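Side-chain contacts in ORF10 (Moritella marina, PDB 6RIW), which probably elongates acyl chains by decarboxylative condensation in polyunsaturated fatty acid synthesis, this chain being its ketosynthase-chain length factor didomain: residues A[129-134]-A[950-955]; A[588-593]-A[698-703]; A[159-164]-A[944-949]; A[517-522]-A[704-709]; A[136-141]-A[598-603]. One frame throughout, in Å; residues are numbered along the deposited sequence.

All five contacts lie on the same side of the chain's centre, with centres from about 10 to about 22 Å apart. Helix 129-148, in the ketosynthase half, serves contacts 1 and 5; helix 699-706, in the chain length factor half, serves contacts 2 and 4. Contact 5 joins the two halves directly, whereas contacts 1 and 3 fold the tail 944-955 back over the first half. In chain order the earlier segments start at 129, 136, 159, 517 and 588. Contacts 2 and 4 lie wholly within the second half, yet Y137 reaches E700 of contact 2. The neighbourhood therefore ties both thiolase-like halves and the tail into one body.

Contact 1: A[129-134]-A[950-955]; sequences SNQLFM and MDNLKP
N952 reaches across to the first turn of helix 129-148, where its ND2 gives a weak hydrogen bond to the backbone O of Q131 at 3.4 Å, bent to 142°. The two side-chain amides do not pair: their planes stand 82° apart, and each has stronger partners in the loop 159-164. N952 uses ND2 on K162 O and OD1 on T164 N, while Q131 uses NE2 on A160 O and OE1 on K162 N. A carboxamide, donor and acceptor in one group, suits both positions because a loop backbone offers both kinds of partner. A bend in the Q131 chain (chi2 -89°) turns its amide to that loop. The tail after the chain length factor is thus laid against a helix of the ketosynthase half. Contact is tight on the buried flank, where L953 CD2 comes within 3.4 Å of L132 O and the same side chain also packs on P135, L136 and L519. The other part is looser and wetter. L132 CD2 stays 4.3 Å from N952 CB. One water links two backbone carbonyls, donating to L132 O at 3.0 Å and to N952 O. A second donates to Q131 O and Q131 OE1 and receives a weak bond from N952 ND2; since K162 O takes the firm bond, this water and Q131 O probably share the other N-H.

Contact 2: A[588-593]-A[698-703]; sequences LHQYRG and SIENIT
Q590 meets E700 through a single strong bond, NE2 to OE2 at 2.8 Å with an N-H...O angle of 160°. The proton arrives on the syn lone pair of OE2, and amide and carboxylate lie nearly coplanar, 19° apart, although the two side chains cross at about a right angle. The glutamine runs out extended beyond CG, whereas E700 bends at chi2 (91°), which carries OE2 to the glutamine N-H. OE2 has a second hydrogen bond, from the hydroxyl of Y137 in helix 129-148, so two groups grip one buried oxygen. The other end of the Q590 amide is occupied too: K507 NZ bonds to OE1, and this positive group may polarise the amide and sharpen NE2 as a donor. With a leucine in place of Q590 both polar amide atoms are gone, and E700 OE2 would probably be left one donor short in a buried place, and K507 without this acceptor.

Farther out, the position of E700 is set by the start of helix 699-706. S698 OG accepts from N701 N at 3.0 Å, and at the next turn T703 OG1 donates to I699 O at 2.8 Å, on the face opposite to that used by T703 N. Two residues after the cap, E700 sits where the helix's first-turn field would tend to favour a negative charge. The arrangement is that of a serine N-cap opening a buried helix in a thiolase-fold domain, here the chain length factor half.

Contact 3: A[159-164]-A[944-949]; sequences TAPKKT and VNQPVM
P161 sets the CG corner of its ring above the flat carboxamide of Q946, with P161 CG 3.5 Å from Q946 CD. The neighbouring ring atom CD of P161 lies 3.8 Å from Q946 CG, so the ring rests on the bend of the glutamine as well as on its end. That bend comes from chi2 (49°), which folds the amide across the proline, with CG placed opposite the backbone N. On another side of the same corner, M949 CG approaches P161 CG to 3.7 Å and P161 CB to 4.0 Å. Repeated turns in the methionine chain keep it compact beside the ring. A compact, rigid, apolar ring suits a place between the amide carbon of Q946 and M949 CG. Two irregular stretches meet here near the surface: the ketosynthase-half loop between helices 129-148 and 174-183, and the tail that returns after the chain length factor. The tail is also held beyond this pair, since the Q946 backbone bonds to that of H157 and M949 N bonds to H157 ND1. With a serine at Q946 no atom beyond the first side-chain oxygen is left to reach the ring, and P161 would probably lose the amide that lies over its CG corner, opening a gap there. Farther along the loop, T164 OG1 donates to K162 O at 2.8 Å from above the carbonyl plane.

Contact 4: A[517-522]-A[704-709]; sequences QSLQLR and LRQHYG
L519, the last residue of helix 513-519, offers its backbone O to the side chain of Q706, whose NE2 donates at 2.8 Å with an N-H...O angle of 161°. The donor lies in the carbonyl plane, on a lone pair, and the acceptor is almost in the plane of the glutamine amide. Q706 reaches it because its chain is extended beyond CG (chi2 -155°). The other end of the amide, OE1, also comes near L519 O, but two acceptors cannot bond. L519 CB is 3.8 Å from Q706 NE2, and its side chain packs on T703, one turn earlier in the opposing helix. At Q520 the backbone reverses with positive phi, and Q520 N bonds back to Q517 O. A water 2.6 Å from Q520 O also lies beside Q706 OE1, although competing acceptors leave its protons uncertain. The end of the L521 side chain comes near the amide, CD2 3.5 Å from Q706 OE1, and leans on I702; an apolar residue suits this buried spot. Glutamine suits its own place because it can satisfy a carbonyl that the ending helix no longer serves. This is a Schellman C-cap whose terminal carbonyl is taken up by a neighbouring helix, within the chain length factor half.

Contact 5: A[136-141]-A[598-603]; sequences LYHQVV and TTQIED
H138 and Q600 both leave their helices with CG opposite the carbonyl carbon (chi1 -66° and -73°), and Q600 then runs extended, which brings its amide over one face of the imidazole. The side chains cross at about a right angle and the flat groups stand 73° apart, so the amide is steeply inclined to the ring and does not stack on it. Q600 NE2 sits 3.3 Å above the H138 ring plane, displaced toward the rim, and Q600 OE1 lies 3.3 Å from H138 CE1. Each polar end has its firm partner outside the pair: H138 NE2 bonds to G593 O, and Q600 NE2 to T156 O. These bonds fix how the imidazole is turned and which way round the amide points. Beside the pair, V141 CG1 and I601 CD1 are 5.0 Å apart; both residues also pack on helix 614-628. The contact thus sets helix 129-148 of the ketosynthase half against helix 597-608 of the chain length factor half. Histidine and glutamine suit a buried seam of this kind: the histidine offers a ring face and the glutamine brings the end of its amide over it, while each still bonds a backbone carbonyl. OE1 over the face near CE1 would probably be favourable only if the ring carried positive charge. Because G593 O can only accept, H138 NE2 must carry a proton.

Contact 1: A[129-134]-A[950-955]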
# COMPACT_ATOMS: atom_id res chain seq x y z
N SER A 129 9.52 -2.61 11.12
CA SER A 129 9.46 -1.14 11.02
C SER A 129 9.26 -0.49 12.40
O SER A 129 9.79 0.59 12.65
CB SER A 129 8.39 -0.71 10.01
OG SER A 129 7.07 -0.91 10.49
N ASN A 130 8.53 -1.17 13.30
CA ASN A 130 8.36 -0.69 14.67
C ASN A 130 9.69 -0.36 15.32
O ASN A 130 9.81 0.63 16.05
CB ASN A 130 7.65 -1.75 15.54
CG ASN A 130 6.19 -1.93 15.23
OD1 ASN A 130 5.54 -1.07 14.63
ND2 ASN A 130 5.64 -3.07 15.65
N GLN A 131 10.71 -1.19 15.08
CA GLN A 131 11.99 -1.01 15.77
C GLN A 131 12.64 0.32 15.42
O GLN A 131 13.43 0.85 16.21
CB GLN A 131 12.96 -2.15 15.42
CG GLN A 131 12.53 -3.54 15.89
CD GLN A 131 13.02 -3.85 17.30
OE1 GLN A 131 13.65 -3.02 17.95
NE2 GLN A 131 12.70 -5.06 17.79
N LEU A 132 12.32 0.87 14.25
CA LEU A 132 12.95 2.11 13.79
C LEU A 132 12.30 3.36 14.36
O LEU A 132 12.92 4.42 14.28
CB LEU A 132 12.92 2.18 12.26
CG LEU A 132 13.73 1.08 11.54
CD1 LEU A 132 13.33 0.98 10.06
CD2 LEU A 132 15.20 1.36 11.64
N PHE A 133 11.10 3.28 14.94
CA PHE A 133 10.38 4.49 15.33
C PHE A 133 9.96 4.52 16.79
O PHE A 133 9.89 5.60 17.38
CB PHE A 133 9.17 4.68 14.42
CG PHE A 133 9.54 4.76 12.98
CD1 PHE A 133 10.32 5.83 12.52
CD2 PHE A 133 9.20 3.74 12.09
CE1 PHE A 133 10.72 5.88 11.19
CE2 PHE A 133 9.58 3.79 10.76
CZ PHE A 133 10.34 4.85 10.29
N MET A 134 9.68 3.37 17.39
CA MET A 134 9.25 3.36 18.79
C MET A 134 10.18 4.15 19.72
O MET A 134 9.67 4.81 20.64
CB MET A 134 9.14 1.92 19.30
CG MET A 134 7.98 1.10 18.79
SD MET A 134 6.38 1.95 18.68
CE MET A 134 5.62 0.98 17.37
N MET A 950 18.22 3.61 21.83
CA MET A 950 18.15 4.63 20.78
C MET A 950 19.00 4.31 19.56
O MET A 950 19.01 5.10 18.62
CB MET A 950 18.58 5.98 21.34
CG MET A 950 17.83 6.39 22.60
SD MET A 950 16.12 6.74 22.19
CE MET A 950 16.35 8.45 21.68
N ASP A 951 19.70 3.16 19.56
CA ASP A 951 20.70 2.86 18.52
C ASP A 951 20.13 2.94 17.11
O ASP A 951 20.82 3.35 16.18
CB ASP A 951 21.29 1.45 18.72
CG ASP A 951 21.72 1.18 20.14
OD1 ASP A 951 20.84 0.99 21.01
OD2 ASP A 951 22.96 1.15 20.39
N ASN A 952 18.88 2.48 16.92
CA ASN A 952 18.32 2.43 15.57
C ASN A 952 18.03 3.82 14.99
O ASN A 952 17.81 3.92 13.78
CB ASN A 952 17.04 1.60 15.57
CG ASN A 952 17.31 0.12 15.50
OD1 ASN A 952 18.29 -0.31 14.89
ND2 ASN A 952 16.45 -0.67 16.11
N LEU A 953 18.01 4.86 15.82
CA LEU A 953 17.76 6.21 15.34
C LEU A 953 18.99 6.87 14.74
O LEU A 953 18.86 7.81 13.95
CB LEU A 953 17.24 7.08 16.49
CG LEU A 953 15.97 6.66 17.20
CD1 LEU A 953 15.59 7.68 18.31
CD2 LEU A 953 14.84 6.49 16.20
N LYS A 954 20.19 6.44 15.14
CA LYS A 954 21.39 7.06 14.61
C LYS A 954 21.42 6.90 13.09
O LYS A 954 21.23 5.78 12.59
CB LYS A 954 22.61 6.39 15.24
CG LYS A 954 23.93 6.85 14.64
CD LYS A 954 25.10 6.10 15.31
CE LYS A 954 26.43 6.81 15.10
NZ LYS A 954 27.10 6.34 13.87
N PRO A 955 21.66 7.98 12.33
CA PRO A 955 21.75 7.86 10.86
C PRO A 955 22.66 6.73 10.41
O PRO A 955 23.85 6.68 10.75
CB PRO A 955 22.28 9.23 10.43
CG PRO A 955 21.76 10.19 11.51
CD PRO A 955 21.79 9.37 12.80
O HOH W 1 14.05 -0.50 18.50
O HOH W 2 15.44 4.84 12.74

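Contact 2: A[588-593]-A[698-703]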
# COMPACT_ATOMS: atom_id res chain seq x y z
N LEU A 588 1.76 6.11 11.74
CA LEU A 588 0.97 4.99 12.25
C LEU A 588 1.68 4.20 13.35
O LEU A 588 1.01 3.47 14.11
CB LEU A 588 0.61 4.04 11.10
CG LEU A 588 -0.40 4.57 10.06
CD1 LEU A 588 -0.64 3.49 9.01
CD2 LEU A 588 -1.69 4.98 10.72
N HIS A 589 3.01 4.31 13.46
CA HIS A 589 3.74 3.65 14.54
C HIS A 589 3.39 4.25 15.90
O HIS A 589 3.64 3.60 16.93
CB HIS A 589 5.25 3.73 14.29
CG HIS A 589 5.67 2.96 13.07
ND1 HIS A 589 5.84 3.56 11.84
CD2 HIS A 589 5.91 1.64 12.88
CE1 HIS A 589 6.18 2.64 10.94
NE2 HIS A 589 6.24 1.47 11.55
N GLN A 590 2.81 5.45 15.92
CA GLN A 590 2.43 6.04 17.19
C GLN A 590 1.32 5.26 17.88
O GLN A 590 1.20 5.32 19.10
CB GLN A 590 2.01 7.50 16.98
CG GLN A 590 3.16 8.38 16.54
CD GLN A 590 2.71 9.74 16.05
OE1 GLN A 590 1.60 10.16 16.35
NE2 GLN A 590 3.57 10.45 15.32
N TYR A 591 0.51 4.51 17.12
CA TYR A 591 -0.59 3.78 17.74
C TYR A 591 -0.07 2.67 18.65
O TYR A 591 -0.48 2.56 19.82
CB TYR A 591 -1.53 3.22 16.68
CG TYR A 591 -2.61 2.41 17.33
CD1 TYR A 591 -3.53 3.02 18.16
CD2 TYR A 591 -2.67 1.03 17.15
CE1 TYR A 591 -4.51 2.27 18.81
CE2 TYR A 591 -3.65 0.28 17.78
CZ TYR A 591 -4.56 0.91 18.61
OH TYR A 591 -5.52 0.16 19.24
N ARG A 592 0.81 1.80 18.14
CA ARG A 592 1.44 0.84 19.05
C ARG A 592 2.34 1.55 20.06
O ARG A 592 2.50 1.08 21.20
CB ARG A 592 2.23 -0.21 18.27
CG ARG A 592 2.84 -1.27 19.21
CD ARG A 592 3.44 -2.47 18.49
NE ARG A 592 4.04 -3.36 19.49
CZ ARG A 592 4.27 -4.66 19.32
NH1 ARG A 592 3.95 -5.24 18.18
NH2 ARG A 592 4.81 -5.37 20.30
N GLY A 593 2.93 2.68 19.67
CA GLY A 593 3.66 3.50 20.62
C GLY A 593 2.84 3.81 21.86
O GLY A 593 3.39 3.88 22.97
N SER A 698 6.95 14.60 8.89
CA SER A 698 6.88 13.96 10.20
C SER A 698 8.27 13.69 10.77
O SER A 698 9.25 13.56 10.03
CB SER A 698 6.13 12.62 10.12
OG SER A 698 6.80 11.77 9.20
N ILE A 699 8.36 13.56 12.10
CA ILE A 699 9.66 13.21 12.66
C ILE A 699 10.07 11.82 12.19
O ILE A 699 11.27 11.54 12.02
CB ILE A 699 9.66 13.33 14.19
CG1 ILE A 699 11.11 13.27 14.71
CG2 ILE A 699 8.71 12.27 14.84
CD1 ILE A 699 11.27 13.59 16.22
N GLU A 700 9.10 10.94 11.96
CA GLU A 700 9.44 9.60 11.49
C GLU A 700 10.08 9.65 10.11
O GLU A 700 11.05 8.93 9.84
CB GLU A 700 8.19 8.72 11.45
CG GLU A 700 7.61 8.41 12.83
CD GLU A 700 6.57 9.41 13.32
OE1 GLU A 700 6.52 10.57 12.81
OE2 GLU A 700 5.80 9.05 14.24
N ASN A 701 9.54 10.48 9.22
CA ASN A 701 10.17 10.56 7.90
C ASN A 701 11.53 11.22 7.96
O ASN A 701 12.44 10.81 7.25
CB ASN A 701 9.30 11.29 6.89
CG ASN A 701 9.89 11.17 5.49
OD1 ASN A 701 10.00 10.06 4.96
ND2 ASN A 701 10.29 12.29 4.90
N ILE A 702 11.70 12.26 8.78
CA ILE A 702 13.03 12.87 8.87
C ILE A 702 14.04 11.84 9.39
O ILE A 702 15.15 11.69 8.84
CB ILE A 702 12.99 14.15 9.74
CG1 ILE A 702 12.72 15.40 8.90
CG2 ILE A 702 14.41 14.40 10.32
CD1 ILE A 702 11.44 15.37 8.10
N THR A 703 13.66 11.11 10.43
CA THR A 703 14.47 10.01 10.96
C THR A 703 14.84 8.99 9.88
O THR A 703 16.01 8.61 9.73
CB THR A 703 13.70 9.30 12.08
OG1 THR A 703 13.44 10.22 13.14
CG2 THR A 703 14.48 8.11 12.63

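Contact 3: A[159-164]-A[944-949]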
# COMPACT_ATOMS: atom_id res chain seq x y z
N THR A 159 9.80 -4.05 23.13
CA THR A 159 10.02 -5.48 22.91
C THR A 159 11.53 -5.68 22.95
O THR A 159 12.29 -4.73 23.18
CB THR A 159 9.40 -5.95 21.59
OG1 THR A 159 9.31 -7.39 21.56
CG2 THR A 159 10.21 -5.49 20.38
N ALA A 160 11.99 -6.91 22.73
CA ALA A 160 13.44 -7.10 22.69
C ALA A 160 14.00 -6.23 21.57
O ALA A 160 13.54 -6.35 20.42
CB ALA A 160 13.81 -8.56 22.46
N PRO A 161 14.96 -5.36 21.85
CA PRO A 161 15.51 -4.49 20.79
C PRO A 161 16.32 -5.29 19.79
O PRO A 161 17.04 -6.22 20.16
CB PRO A 161 16.42 -3.51 21.56
CG PRO A 161 16.26 -3.83 23.01
CD PRO A 161 15.58 -5.13 23.17
N LYS A 162 16.21 -4.92 18.51
CA LYS A 162 17.01 -5.54 17.46
C LYS A 162 17.56 -4.46 16.55
O LYS A 162 16.83 -3.53 16.17
CB LYS A 162 16.19 -6.55 16.62
CG LYS A 162 15.41 -7.58 17.40
CD LYS A 162 16.32 -8.66 18.01
CE LYS A 162 15.53 -9.65 18.90
NZ LYS A 162 14.46 -10.40 18.15
N LYS A 163 18.84 -4.58 16.20
CA LYS A 163 19.39 -3.72 15.17
C LYS A 163 18.63 -3.95 13.87
O LYS A 163 18.46 -5.09 13.44
CB LYS A 163 20.89 -3.99 14.98
CG LYS A 163 21.73 -3.48 16.13
CD LYS A 163 23.15 -4.03 16.10
CE LYS A 163 24.13 -3.02 16.69
NZ LYS A 163 25.49 -3.60 16.83
N THR A 164 18.15 -2.86 13.27
CA THR A 164 17.20 -2.97 12.17
C THR A 164 17.62 -2.05 11.03
O THR A 164 17.82 -0.84 11.24
CB THR A 164 15.78 -2.63 12.67
OG1 THR A 164 15.44 -3.54 13.72
CG2 THR A 164 14.77 -2.76 11.54
N VAL A 944 16.33 -0.93 35.36
CA VAL A 944 15.59 -1.92 34.59
C VAL A 944 16.56 -2.77 33.78
O VAL A 944 17.69 -2.38 33.47
CB VAL A 944 14.54 -1.28 33.65
CG1 VAL A 944 13.51 -0.55 34.47
CG2 VAL A 944 15.24 -0.34 32.67
N ASN A 945 16.07 -3.93 33.39
CA ASN A 945 16.89 -4.86 32.63
C ASN A 945 17.10 -4.37 31.19
O ASN A 945 18.20 -4.49 30.64
CB ASN A 945 16.25 -6.23 32.64
CG ASN A 945 17.16 -7.29 32.08
OD1 ASN A 945 18.31 -7.43 32.52
ND2 ASN A 945 16.66 -8.03 31.08
N GLN A 946 16.05 -3.83 30.57
CA GLN A 946 16.12 -3.40 29.17
C GLN A 946 15.53 -2.01 29.04
O GLN A 946 14.32 -1.86 28.81
CB GLN A 946 15.40 -4.38 28.25
CG GLN A 946 15.59 -4.07 26.77
CD GLN A 946 17.03 -3.83 26.40
OE1 GLN A 946 17.51 -2.69 26.35
NE2 GLN A 946 17.75 -4.91 26.15
N PRO A 947 16.34 -0.97 29.18
CA PRO A 947 15.83 0.40 29.01
C PRO A 947 15.61 0.69 27.54
O PRO A 947 16.01 -0.08 26.66
CB PRO A 947 16.95 1.26 29.59
CG PRO A 947 18.19 0.43 29.40
CD PRO A 947 17.79 -1.01 29.46
N VAL A 948 14.93 1.82 27.26
CA VAL A 948 14.68 2.21 25.87
C VAL A 948 16.00 2.40 25.14
O VAL A 948 16.88 3.13 25.62
CB VAL A 948 13.83 3.49 25.80
CG1 VAL A 948 13.65 3.94 24.31
CG2 VAL A 948 12.45 3.25 26.42
N MET A 949 16.15 1.75 23.99
CA MET A 949 17.40 1.81 23.23
C MET A 949 17.24 2.74 22.03
O MET A 949 16.27 2.62 21.27
CB MET A 949 17.82 0.43 22.75
CG MET A 949 17.95 -0.60 23.88
SD MET A 949 19.25 -0.14 25.05
CE MET A 949 20.67 -0.38 23.98

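Contact 4: A[517-522]-A[704-709]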
# COMPACT_ATOMS: atom_id res chain seq x y z
N GLN A 517 19.79 14.50 19.97
CA GLN A 517 21.16 14.01 19.96
C GLN A 517 21.28 12.70 19.19
O GLN A 517 22.24 12.51 18.43
CB GLN A 517 21.65 13.82 21.40
CG GLN A 517 23.11 13.51 21.52
CD GLN A 517 23.49 13.18 22.96
OE1 GLN A 517 24.60 12.69 23.23
NE2 GLN A 517 22.57 13.43 23.89
N SER A 518 20.32 11.79 19.38
CA SER A 518 20.36 10.51 18.66
C SER A 518 20.22 10.72 17.15
O SER A 518 20.87 10.04 16.36
CB SER A 518 19.26 9.57 19.15
OG SER A 518 19.44 9.26 20.52
N LEU A 519 19.37 11.68 16.75
CA LEU A 519 19.18 12.00 15.34
C LEU A 519 20.29 12.87 14.77
O LEU A 519 20.29 13.12 13.56
CB LEU A 519 17.82 12.70 15.16
CG LEU A 519 16.58 11.87 15.53
CD1 LEU A 519 15.30 12.71 15.36
CD2 LEU A 519 16.52 10.65 14.62
N GLN A 520 21.23 13.33 15.60
CA GLN A 520 22.32 14.21 15.16
C GLN A 520 21.79 15.48 14.52
O GLN A 520 22.34 16.00 13.54
CB GLN A 520 23.28 13.46 14.24
CG GLN A 520 23.82 12.23 14.93
CD GLN A 520 24.82 11.47 14.08
OE1 GLN A 520 24.93 11.70 12.87
NE2 GLN A 520 25.55 10.56 14.71
N LEU A 521 20.73 16.02 15.10
CA LEU A 521 20.09 17.26 14.64
C LEU A 521 20.28 18.35 15.68
O LEU A 521 19.92 18.16 16.86
CB LEU A 521 18.59 17.04 14.40
CG LEU A 521 18.14 16.23 13.18
CD1 LEU A 521 16.64 15.95 13.24
CD2 LEU A 521 18.49 16.99 11.91
N ARG A 522 20.78 19.51 15.25
CA ARG A 522 20.81 20.66 16.14
C ARG A 522 19.43 21.29 16.30
O ARG A 522 19.13 21.87 17.35
CB ARG A 522 21.80 21.70 15.61
CG ARG A 522 23.09 21.09 15.06
CD ARG A 522 24.19 22.15 14.87
NE ARG A 522 24.73 22.60 16.16
CZ ARG A 522 25.80 22.07 16.76
NH1 ARG A 522 26.46 21.07 16.20
NH2 ARG A 522 26.21 22.56 17.92
N LEU A 704 13.84 8.54 9.12
CA LEU A 704 14.09 7.55 8.08
C LEU A 704 15.04 8.07 7.01
O LEU A 704 16.00 7.39 6.62
CB LEU A 704 12.75 7.13 7.45
CG LEU A 704 12.86 6.24 6.21
CD1 LEU A 704 13.64 4.95 6.56
CD2 LEU A 704 11.49 5.91 5.63
N ARG A 705 14.75 9.26 6.46
CA ARG A 705 15.51 9.69 5.29
C ARG A 705 16.92 10.11 5.66
O ARG A 705 17.81 10.01 4.82
CB ARG A 705 14.79 10.83 4.57
CG ARG A 705 13.32 10.45 4.20
CD ARG A 705 13.25 9.25 3.25
NE ARG A 705 11.86 8.86 3.00
CZ ARG A 705 11.47 7.93 2.13
NH1 ARG A 705 12.37 7.28 1.37
NH2 ARG A 705 10.18 7.66 2.00
N GLN A 706 17.15 10.51 6.92
CA GLN A 706 18.52 10.75 7.37
C GLN A 706 19.40 9.52 7.21
O GLN A 706 20.63 9.66 7.11
CB GLN A 706 18.54 11.18 8.84
CG GLN A 706 18.33 12.67 9.04
CD GLN A 706 18.94 13.13 10.34
OE1 GLN A 706 19.71 14.08 10.36
NE2 GLN A 706 18.64 12.41 11.45
N HIS A 707 18.83 8.31 7.23
CA HIS A 707 19.62 7.10 7.02
C HIS A 707 20.18 7.01 5.61
O HIS A 707 21.15 6.27 5.41
CB HIS A 707 18.80 5.82 7.29
CG HIS A 707 18.30 5.71 8.70
ND1 HIS A 707 19.13 5.85 9.79
CD2 HIS A 707 17.05 5.49 9.20
CE1 HIS A 707 18.42 5.71 10.90
NE2 HIS A 707 17.15 5.50 10.57
N TYR A 708 19.65 7.78 4.65
CA TYR A 708 20.11 7.73 3.26
C TYR A 708 20.97 8.91 2.85
O TYR A 708 21.70 8.81 1.86
CB TYR A 708 18.89 7.63 2.32
CG TYR A 708 18.09 6.39 2.64
CD1 TYR A 708 18.54 5.13 2.25
CD2 TYR A 708 16.92 6.47 3.38
CE1 TYR A 708 17.81 3.95 2.58
CE2 TYR A 708 16.18 5.33 3.70
CZ TYR A 708 16.63 4.08 3.30
OH TYR A 708 15.87 2.97 3.63
N GLY A 709 20.92 10.00 3.59
CA GLY A 709 21.77 11.14 3.33
C GLY A 709 21.40 12.31 4.23
O GLY A 709 20.30 12.36 4.78
O HOH W 3 21.85 15.09 11.15

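Contact 5: A[136-141]-A[598-603]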
# COMPACT_ATOMS: atom_id res chain seq x y z
N LEU A 136 11.67 6.90 19.40
CA LEU A 136 11.32 8.32 19.39
C LEU A 136 10.29 8.63 20.48
O LEU A 136 10.52 9.48 21.34
CB LEU A 136 10.74 8.73 18.04
CG LEU A 136 11.64 8.64 16.80
CD1 LEU A 136 10.80 8.71 15.51
CD2 LEU A 136 12.65 9.78 16.88
N TYR A 137 9.14 7.96 20.44
CA TYR A 137 8.07 8.27 21.38
C TYR A 137 8.46 7.88 22.79
O TYR A 137 8.11 8.57 23.76
CB TYR A 137 6.77 7.57 21.00
CG TYR A 137 6.61 7.37 19.52
CD1 TYR A 137 6.67 8.47 18.65
CD2 TYR A 137 6.38 6.09 18.98
CE1 TYR A 137 6.55 8.30 17.29
CE2 TYR A 137 6.24 5.90 17.62
CZ TYR A 137 6.31 7.02 16.78
OH TYR A 137 6.19 6.85 15.42
N HIS A 138 9.14 6.74 22.94
CA HIS A 138 9.34 6.19 24.27
C HIS A 138 10.48 6.87 25.01
O HIS A 138 10.44 6.96 26.24
CB HIS A 138 9.51 4.66 24.17
CG HIS A 138 8.26 3.97 23.70
ND1 HIS A 138 8.26 2.76 23.03
CD2 HIS A 138 6.96 4.36 23.78
CE1 HIS A 138 7.02 2.42 22.74
NE2 HIS A 138 6.21 3.38 23.18
N GLN A 139 11.46 7.43 24.30
CA GLN A 139 12.42 8.28 24.99
C GLN A 139 11.72 9.50 25.58
O GLN A 139 12.03 9.92 26.71
CB GLN A 139 13.55 8.73 24.05
CG GLN A 139 14.65 9.57 24.77
CD GLN A 139 15.50 8.74 25.73
OE1 GLN A 139 15.94 9.21 26.79
NE2 GLN A 139 15.73 7.49 25.36
N VAL A 140 10.80 10.09 24.83
CA VAL A 140 10.10 11.27 25.33
C VAL A 140 9.22 10.88 26.52
O VAL A 140 9.22 11.58 27.54
CB VAL A 140 9.28 11.95 24.22
CG1 VAL A 140 8.54 13.18 24.78
CG2 VAL A 140 10.20 12.37 23.08
N VAL A 141 8.51 9.76 26.44
CA VAL A 141 7.72 9.28 27.58
C VAL A 141 8.62 9.03 28.78
O VAL A 141 8.33 9.46 29.90
CB VAL A 141 6.92 8.01 27.23
CG1 VAL A 141 6.28 7.39 28.52
CG2 VAL A 141 5.82 8.30 26.20
N THR A 598 1.25 -0.37 28.06
CA THR A 598 0.64 -1.32 29.00
C THR A 598 1.69 -2.20 29.69
O THR A 598 1.76 -2.27 30.92
CB THR A 598 -0.37 -2.21 28.26
OG1 THR A 598 -1.50 -1.43 27.87
CG2 THR A 598 -0.84 -3.36 29.16
N THR A 599 2.49 -2.91 28.90
CA THR A 599 3.47 -3.78 29.52
C THR A 599 4.77 -3.06 29.78
O THR A 599 5.50 -3.45 30.70
CB THR A 599 3.72 -5.02 28.65
OG1 THR A 599 3.97 -4.63 27.30
CG2 THR A 599 2.51 -5.95 28.69
N GLN A 600 5.08 -2.01 29.02
CA GLN A 600 6.30 -1.26 29.30
C GLN A 600 6.26 -0.63 30.69
O GLN A 600 7.25 -0.68 31.43
CB GLN A 600 6.54 -0.19 28.25
CG GLN A 600 6.99 -0.76 26.94
CD GLN A 600 7.02 0.30 25.89
OE1 GLN A 600 6.04 0.47 25.16
NE2 GLN A 600 8.13 1.05 25.83
N ILE A 601 5.12 -0.03 31.06
CA ILE A 601 5.03 0.63 32.36
C ILE A 601 4.94 -0.42 33.47
O ILE A 601 5.56 -0.28 34.53
CB ILE A 601 3.84 1.60 32.42
CG1 ILE A 601 3.98 2.72 31.38
CG2 ILE A 601 3.70 2.19 33.82
CD1 ILE A 601 4.98 3.76 31.74
N GLU A 602 4.16 -1.47 33.25
CA GLU A 602 4.10 -2.54 34.25
C GLU A 602 5.48 -3.10 34.54
O GLU A 602 5.89 -3.23 35.70
CB GLU A 602 3.14 -3.65 33.81
CG GLU A 602 3.02 -4.77 34.83
CD GLU A 602 2.08 -5.89 34.40
OE1 GLU A 602 2.11 -6.31 33.22
OE2 GLU A 602 1.30 -6.36 35.27
N ASP A 603 6.24 -3.42 33.48
CA ASP A 603 7.59 -3.96 33.65
C ASP A 603 8.51 -2.98 34.37
O ASP A 603 9.33 -3.39 35.20
CB ASP A 603 8.19 -4.32 32.29
CG ASP A 603 7.58 -5.56 31.68
OD1 ASP A 603 6.78 -6.25 32.37
OD2 ASP A 603 7.88 -5.85 30.50